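Local coordinates for uncharacterized protein (Bifidobacterium adolescentis ATCC 15703, PDB 3CPG) that probably binds pyridoxal 5'-phosphate and takes part in its homeostasis, as a TIM-barrel member of the YggS/PROSC family, at residues 241-247 against 257-263; 200-204 against 221-225. One frame throughout, in Å; residues are numbered along the deposited sequence.

How the interactions relate
Both contacts are buried and belong to the same side of the barrel, their centres about 10 Å apart. Interaction 1 lies within the barrel wall: two neighbouring backbones run side by side and are joined mainly by hydrogen bonds, many of them involving main-chain atoms. Interaction 2 lies between the wall and the outer helix layer, where leucine side chains do the work and no hydrogen bond crosses. The two meet where strand 241-243 pairs with strand 196-202, through E241 O to L201 N at 2.8 Å and L201 O to S243 N at 2.9 Å, both probable hydrogen bonds. R262 NH1 of interaction 1 also packs 3.6 Å from M202 CG of interaction 2.

Interaction 1. Residues 241-247 against 257-263; sequences ELSMGMT and GSTIVRV. With ACT (acetate ion), chain B.
The two backbones run nearly parallel: strand 241-243 and strand 260-263 approach to 5.8 Å between axes at 23°. S243 and I260 form a single bridge (CA-CA 4.5 Å), and beyond it the chains stay close, G245 beside V261 and M246 beside V263 (CA-CA 4.9 Å each). The main-chain hydrogen bonds are T259 N and I260 N to L242 O (2.9 and 3.1 Å), M244 N to I260 O (2.9 Å) and R262 N to G245 O (2.9 Å).

T259 OG1 (chi1 p) donates to E241 OE1 at 2.6 Å and accepts from L242 N at 2.9 Å; a water also joins E241 OE1 to T259 O. S258 OG (chi1 t) donates to M244 O at 2.7 Å. R262 (m,t,m) brings NH1 to S243 OG at 3.1 Å and, weakly, S243 O at 3.0 Å; its NH2 bonds to T203 O, while S243 OG is also hydrogen-bonded to E139 OE1.

At G245 (phi 104°) a CB would jam against M244 O and sit 3.5 Å from V261 CG1, so its absence lets the chains come this close. G257 (phi 101°) is the C-prime residue of the Schellman motif ending helix 250-255. An acetate ion, probably from the crystallisation liquor, accepts hydrogen bonds at OXT from T247 N (3.1 Å) and T247 OG1 (2.7 Å); G264 N and T265 N also bond to it.

This is a beta-alpha-beta crossover of a TIM barrel, with M246 about 7 Å, side chain to side chain, from K57, the predicted pyridoxal phosphate attachment site, which carries no cofactor here.

Interaction 2. Residues 200-204 against 221-225; sequences GLMTI and LRKTR
L201 is the side chain to place first. It sits on strand 200-202, in extended conformation (-121/162), with CA-CB directed at helix 221-225, which runs almost antiparallel to the strand: 159° between directions, 8.7 Å between axes. The nearest CA pair is L201 and R225, 6.6 Å apart.

With chi1 m and chi2 t, L201 drives CD1 against the helix backbone, 3.5 Å from both L221 O and R225 N. Those two atoms are themselves joined by a helical hydrogen bond of 2.9 Å, so the methyl rests on one turn. The same CD1 touches T224 CG2 (chi1 m) at 3.6 Å and R225 CB at 3.9 Å. L221 answers from the helix in a t,p rotamer: its CD1 lies 3.7 Å from L201 CB, and its CD2 3.8 Å from T203 CG2 and 3.9 Å from M202 C. R225 turns its guanidinium away, NH1 bonding to R240 O. M202 points away from the helix, as alternation along an extended chain requires, while T203, chi1 t, faces it again.

Here strand 196-202 packs beneath helix 211-231 in a beta-alpha-beta unit; L221 also reaches L242 on the following strand, 241-243, and L201 touches L165 on strand 161-166.

Interaction 1. Residues 241-247 against 257-263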
loop_
_atom_site.group_PDB
_atom_site.type_symbol
_atom_site.label_atom_id
_atom_site.label_comp_id
_atom_site.label_asym_id
_atom_site.label_seq_id
_atom_site.Cartn_x
_atom_site.Cartn_y
_atom_site.Cartn_z
ATOM N N GLU A 241 8.196 -6.023 2.829
ATOM C CA GLU A 241 6.922 -6.091 2.128
ATOM C C GLU A 241 7.017 -6.089 0.610
ATOM O O GLU A 241 7.956 -5.548 0.020
ATOM C CB GLU A 241 6.017 -4.927 2.547
ATOM C CG GLU A 241 5.851 -4.750 4.045
ATOM C CD GLU A 241 4.799 -5.662 4.656
ATOM O OE1 GLU A 241 4.283 -6.561 3.958
ATOM O OE2 GLU A 241 4.492 -5.469 5.852
ATOM N N LEU A 242 6.023 -6.717 -0.005
ATOM C CA LEU A 242 5.890 -6.747 -1.452
ATOM C C LEU A 242 4.441 -6.361 -1.689
ATOM O O LEU A 242 3.534 -7.179 -1.539
ATOM C CB LEU A 242 6.167 -8.141 -2.017
ATOM C CG LEU A 242 7.643 -8.551 -2.043
ATOM C CD1 LEU A 242 7.763 -9.994 -2.521
ATOM C CD2 LEU A 242 8.416 -7.614 -2.956
ATOM N N SER A 243 4.226 -5.093 -2.018
ATOM C CA SER A 243 2.881 -4.590 -2.271
ATOM C C SER A 243 2.643 -4.745 -3.760
ATOM O O SER A 243 3.121 -3.944 -4.561
ATOM C CB SER A 243 2.783 -3.118 -1.869
ATOM O OG SER A 243 1.477 -2.609 -2.087
HETATM N N MSE A 244 1.922 -5.797 -4.126
HETATM C CA MSE A 244 1.639 -6.073 -5.527
HETATM C C MSE A 244 0.414 -6.959 -5.671
HETATM O O MSE A 244 0.160 -7.827 -4.834
HETATM C CB MSE A 244 2.857 -6.738 -6.183
HETATM C CG MSE A 244 3.342 -8.019 -5.492
HETATM SE SE MSE A 244 5.071 -8.583 -6.154
HETATM C CE MSE A 244 5.001 -10.421 -5.705
ATOM N N GLY A 245 -0.336 -6.734 -6.743
ATOM C CA GLY A 245 -1.542 -7.500 -6.986
ATOM C C GLY A 245 -2.754 -6.653 -6.649
ATOM O O GLY A 245 -2.806 -6.019 -5.597
HETATM N N MSE A 246 -3.721 -6.627 -7.556
HETATM C CA MSE A 246 -4.941 -5.864 -7.351
HETATM C C MSE A 246 -6.106 -6.759 -7.746
HETATM O O MSE A 246 -5.945 -7.978 -7.818
HETATM C CB MSE A 246 -4.903 -4.588 -8.189
HETATM C CG MSE A 246 -3.703 -3.720 -7.840
HETATM SE SE MSE A 246 -3.705 -1.947 -8.618
HETATM C CE MSE A 246 -3.353 -2.494 -10.410
ATOM N N THR A 247 -7.270 -6.172 -8.002
ATOM C CA THR A 247 -8.447 -6.966 -8.351
ATOM C C THR A 247 -8.264 -7.968 -9.490
ATOM O O THR A 247 -8.687 -9.119 -9.381
ATOM C CB THR A 247 -9.652 -6.060 -8.702
ATOM O OG1 THR A 247 -10.042 -5.312 -7.544
ATOM C CG2 THR A 247 -10.842 -6.903 -9.170
ATOM N N GLY A 257 4.562 -14.369 -4.207
ATOM C CA GLY A 257 5.052 -13.840 -2.941
ATOM C C GLY A 257 4.519 -12.538 -2.365
ATOM O O GLY A 257 5.051 -12.048 -1.368
ATOM N N SER A 258 3.478 -11.971 -2.961
ATOM C CA SER A 258 2.926 -10.721 -2.448
ATOM C C SER A 258 2.589 -10.802 -0.962
ATOM O O SER A 258 2.115 -11.833 -0.488
ATOM C CB SER A 258 1.663 -10.349 -3.223
ATOM O OG SER A 258 1.040 -9.217 -2.641
ATOM N N THR A 259 2.842 -9.720 -0.227
ATOM C CA THR A 259 2.514 -9.688 1.197
ATOM C C THR A 259 1.419 -8.660 1.434
ATOM O O THR A 259 0.833 -8.601 2.512
ATOM C CB THR A 259 3.726 -9.330 2.073
ATOM O OG1 THR A 259 4.132 -7.980 1.813
ATOM C CG2 THR A 259 4.876 -10.287 1.793
ATOM N N ILE A 260 1.160 -7.846 0.415
ATOM C CA ILE A 260 0.113 -6.832 0.472
ATOM C C ILE A 260 -0.530 -6.709 -0.901
ATOM O O ILE A 260 0.150 -6.437 -1.885
ATOM C CB ILE A 260 0.648 -5.424 0.833
ATOM C CG1 ILE A 260 1.255 -5.416 2.232
ATOM C CG2 ILE A 260 -0.501 -4.406 0.754
ATOM C CD1 ILE A 260 1.851 -4.071 2.615
ATOM N N VAL A 261 -1.836 -6.938 -0.971
ATOM C CA VAL A 261 -2.545 -6.786 -2.231
ATOM C C VAL A 261 -3.389 -5.532 -2.057
ATOM O O VAL A 261 -3.934 -5.303 -0.980
ATOM C CB VAL A 261 -3.447 -8.003 -2.556
ATOM C CG1 VAL A 261 -2.576 -9.224 -2.836
ATOM C CG2 VAL A 261 -4.415 -8.277 -1.411
ATOM N N ARG A 262 -3.457 -4.713 -3.104
ATOM C CA ARG A 262 -4.213 -3.462 -3.078
ATOM C C ARG A 262 -5.480 -3.650 -3.902
ATOM O O ARG A 262 -5.431 -3.706 -5.126
ATOM C CB ARG A 262 -3.363 -2.329 -3.664
ATOM C CG ARG A 262 -1.994 -2.184 -3.011
ATOM C CD ARG A 262 -1.277 -0.942 -3.518
ATOM N NE ARG A 262 -1.150 -0.938 -4.974
ATOM C CZ ARG A 262 -0.260 -1.653 -5.658
ATOM N NH1 ARG A 262 0.601 -2.437 -5.024
ATOM N NH2 ARG A 262 -0.240 -1.588 -6.983
ATOM N N VAL A 263 -6.621 -3.727 -3.223
ATOM C CA VAL A 263 -7.885 -3.978 -3.899
ATOM C C VAL A 263 -8.913 -2.854 -3.805
ATOM O O VAL A 263 -9.234 -2.370 -2.717
ATOM C CB VAL A 263 -8.519 -5.279 -3.353
ATOM C CG1 VAL A 263 -9.744 -5.655 -4.171
ATOM C CG2 VAL A 263 -7.487 -6.405 -3.380
HETATM C C ACT B . -8.564 -2.485 -8.380
HETATM O O ACT B . -9.338 -1.577 -8.135
HETATM O OXT ACT B . -8.288 -3.301 -7.516
HETATM C CH3 ACT B . -7.947 -2.597 -9.752
HETATM O O HOH W 1 1.885 -7.622 5.059
HETATM O O HOH W 2 0.369 -4.626 -8.479
#

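Interaction 2. Residues 200-204 against 221-225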
loop_
_atom_site.group_PDB
_atom_site.type_symbol
_atom_site.label_atom_id
_atom_site.label_comp_id
_atom_site.label_asym_id
_atom_site.label_seq_id
_atom_site.Cartn_x
_atom_site.Cartn_y
_atom_site.Cartn_z
ATOM N N GLY A 200 9.806 -2.129 2.320
ATOM C CA GLY A 200 9.579 -3.066 1.235
ATOM C C GLY A 200 9.492 -2.401 -0.127
ATOM O O GLY A 200 9.898 -1.247 -0.296
ATOM N N LEU A 201 8.973 -3.141 -1.102
ATOM C CA LEU A 201 8.825 -2.652 -2.470
ATOM C C LEU A 201 7.356 -2.686 -2.898
ATOM O O LEU A 201 6.539 -3.379 -2.298
ATOM C CB LEU A 201 9.650 -3.521 -3.425
ATOM C CG LEU A 201 11.127 -3.740 -3.071
ATOM C CD1 LEU A 201 11.759 -4.679 -4.087
ATOM C CD2 LEU A 201 11.857 -2.412 -3.032
HETATM N N MSE A 202 7.036 -1.939 -3.950
HETATM C CA MSE A 202 5.673 -1.876 -4.468
HETATM C C MSE A 202 5.714 -1.769 -5.984
HETATM O O MSE A 202 6.667 -1.240 -6.546
HETATM C CB MSE A 202 4.954 -0.637 -3.902
HETATM C CG MSE A 202 3.472 -0.460 -4.331
HETATM SE SE MSE A 202 3.105 0.317 -6.080
HETATM C CE MSE A 202 2.656 2.088 -5.520
ATOM N N THR A 203 4.694 -2.294 -6.648
ATOM C CA THR A 203 4.618 -2.149 -8.094
ATOM C C THR A 203 3.171 -2.177 -8.550
ATOM O O THR A 203 2.317 -2.828 -7.942
ATOM C CB THR A 203 5.391 -3.245 -8.863
ATOM O OG1 THR A 203 5.458 -2.885 -10.251
ATOM C CG2 THR A 203 4.680 -4.582 -8.757
ATOM N N ILE A 204 2.903 -1.432 -9.613
ATOM C CA ILE A 204 1.574 -1.380 -10.197
ATOM C C ILE A 204 1.455 -2.565 -11.163
ATOM O O ILE A 204 0.360 -2.940 -11.581
ATOM C CB ILE A 204 1.372 -0.051 -10.944
ATOM C CG1 ILE A 204 1.493 1.111 -9.952
ATOM C CG2 ILE A 204 0.016 -0.033 -11.634
ATOM C CD1 ILE A 204 1.402 2.485 -10.593
ATOM N N LEU A 221 10.153 -8.317 -8.628
ATOM C CA LEU A 221 10.033 -7.521 -7.410
ATOM C C LEU A 221 10.427 -8.348 -6.186
ATOM O O LEU A 221 11.130 -7.862 -5.305
ATOM C CB LEU A 221 8.600 -7.003 -7.232
ATOM C CG LEU A 221 8.512 -5.787 -6.305
ATOM C CD1 LEU A 221 9.165 -4.589 -6.979
ATOM C CD2 LEU A 221 7.049 -5.482 -5.984
ATOM N N ARG A 222 9.974 -9.597 -6.134
ATOM C CA ARG A 222 10.302 -10.465 -5.008
ATOM C C ARG A 222 11.810 -10.702 -4.907
ATOM O O ARG A 222 12.387 -10.613 -3.825
ATOM C CB ARG A 222 9.597 -11.819 -5.128
ATOM C CG ARG A 222 9.882 -12.728 -3.937
ATOM C CD ARG A 222 9.390 -14.152 -4.132
ATOM N NE ARG A 222 10.179 -14.883 -5.121
ATOM C CZ ARG A 222 9.768 -15.153 -6.354
ATOM N NH1 ARG A 222 8.565 -14.757 -6.761
ATOM N NH2 ARG A 222 10.563 -15.823 -7.180
ATOM N N LYS A 223 12.442 -11.016 -6.034
ATOM C CA LYS A 223 13.884 -11.262 -6.038
ATOM C C LYS A 223 14.652 -10.016 -5.618
ATOM O O LYS A 223 15.642 -10.098 -4.893
ATOM C CB LYS A 223 14.349 -11.706 -7.427
ATOM C CG LYS A 223 13.847 -13.079 -7.831
ATOM C CD LYS A 223 14.393 -13.481 -9.189
ATOM C CE LYS A 223 13.886 -14.855 -9.594
ATOM N NZ LYS A 223 14.448 -15.275 -10.912
ATOM N N THR A 224 14.195 -8.861 -6.090
ATOM C CA THR A 224 14.834 -7.596 -5.752
ATOM C C THR A 224 14.736 -7.377 -4.245
ATOM O O THR A 224 15.706 -6.992 -3.599
ATOM C CB THR A 224 14.164 -6.430 -6.500
ATOM O OG1 THR A 224 14.391 -6.581 -7.908
ATOM C CG2 THR A 224 14.731 -5.090 -6.036
ATOM N N ARG A 225 13.554 -7.627 -3.693
ATOM C CA ARG A 225 13.324 -7.493 -2.260
ATOM C C ARG A 225 14.308 -8.407 -1.515
ATOM O O ARG A 225 14.942 -7.997 -0.539
ATOM C CB ARG A 225 11.871 -7.885 -1.948
ATOM C CG ARG A 225 11.403 -7.731 -0.493
ATOM C CD ARG A 225 11.855 -8.882 0.404
ATOM N NE ARG A 225 11.543 -10.205 -0.140
ATOM C CZ ARG A 225 10.379 -10.840 -0.016
ATOM N NH1 ARG A 225 9.370 -10.286 0.641
ATOM N NH2 ARG A 225 10.232 -12.049 -0.546
#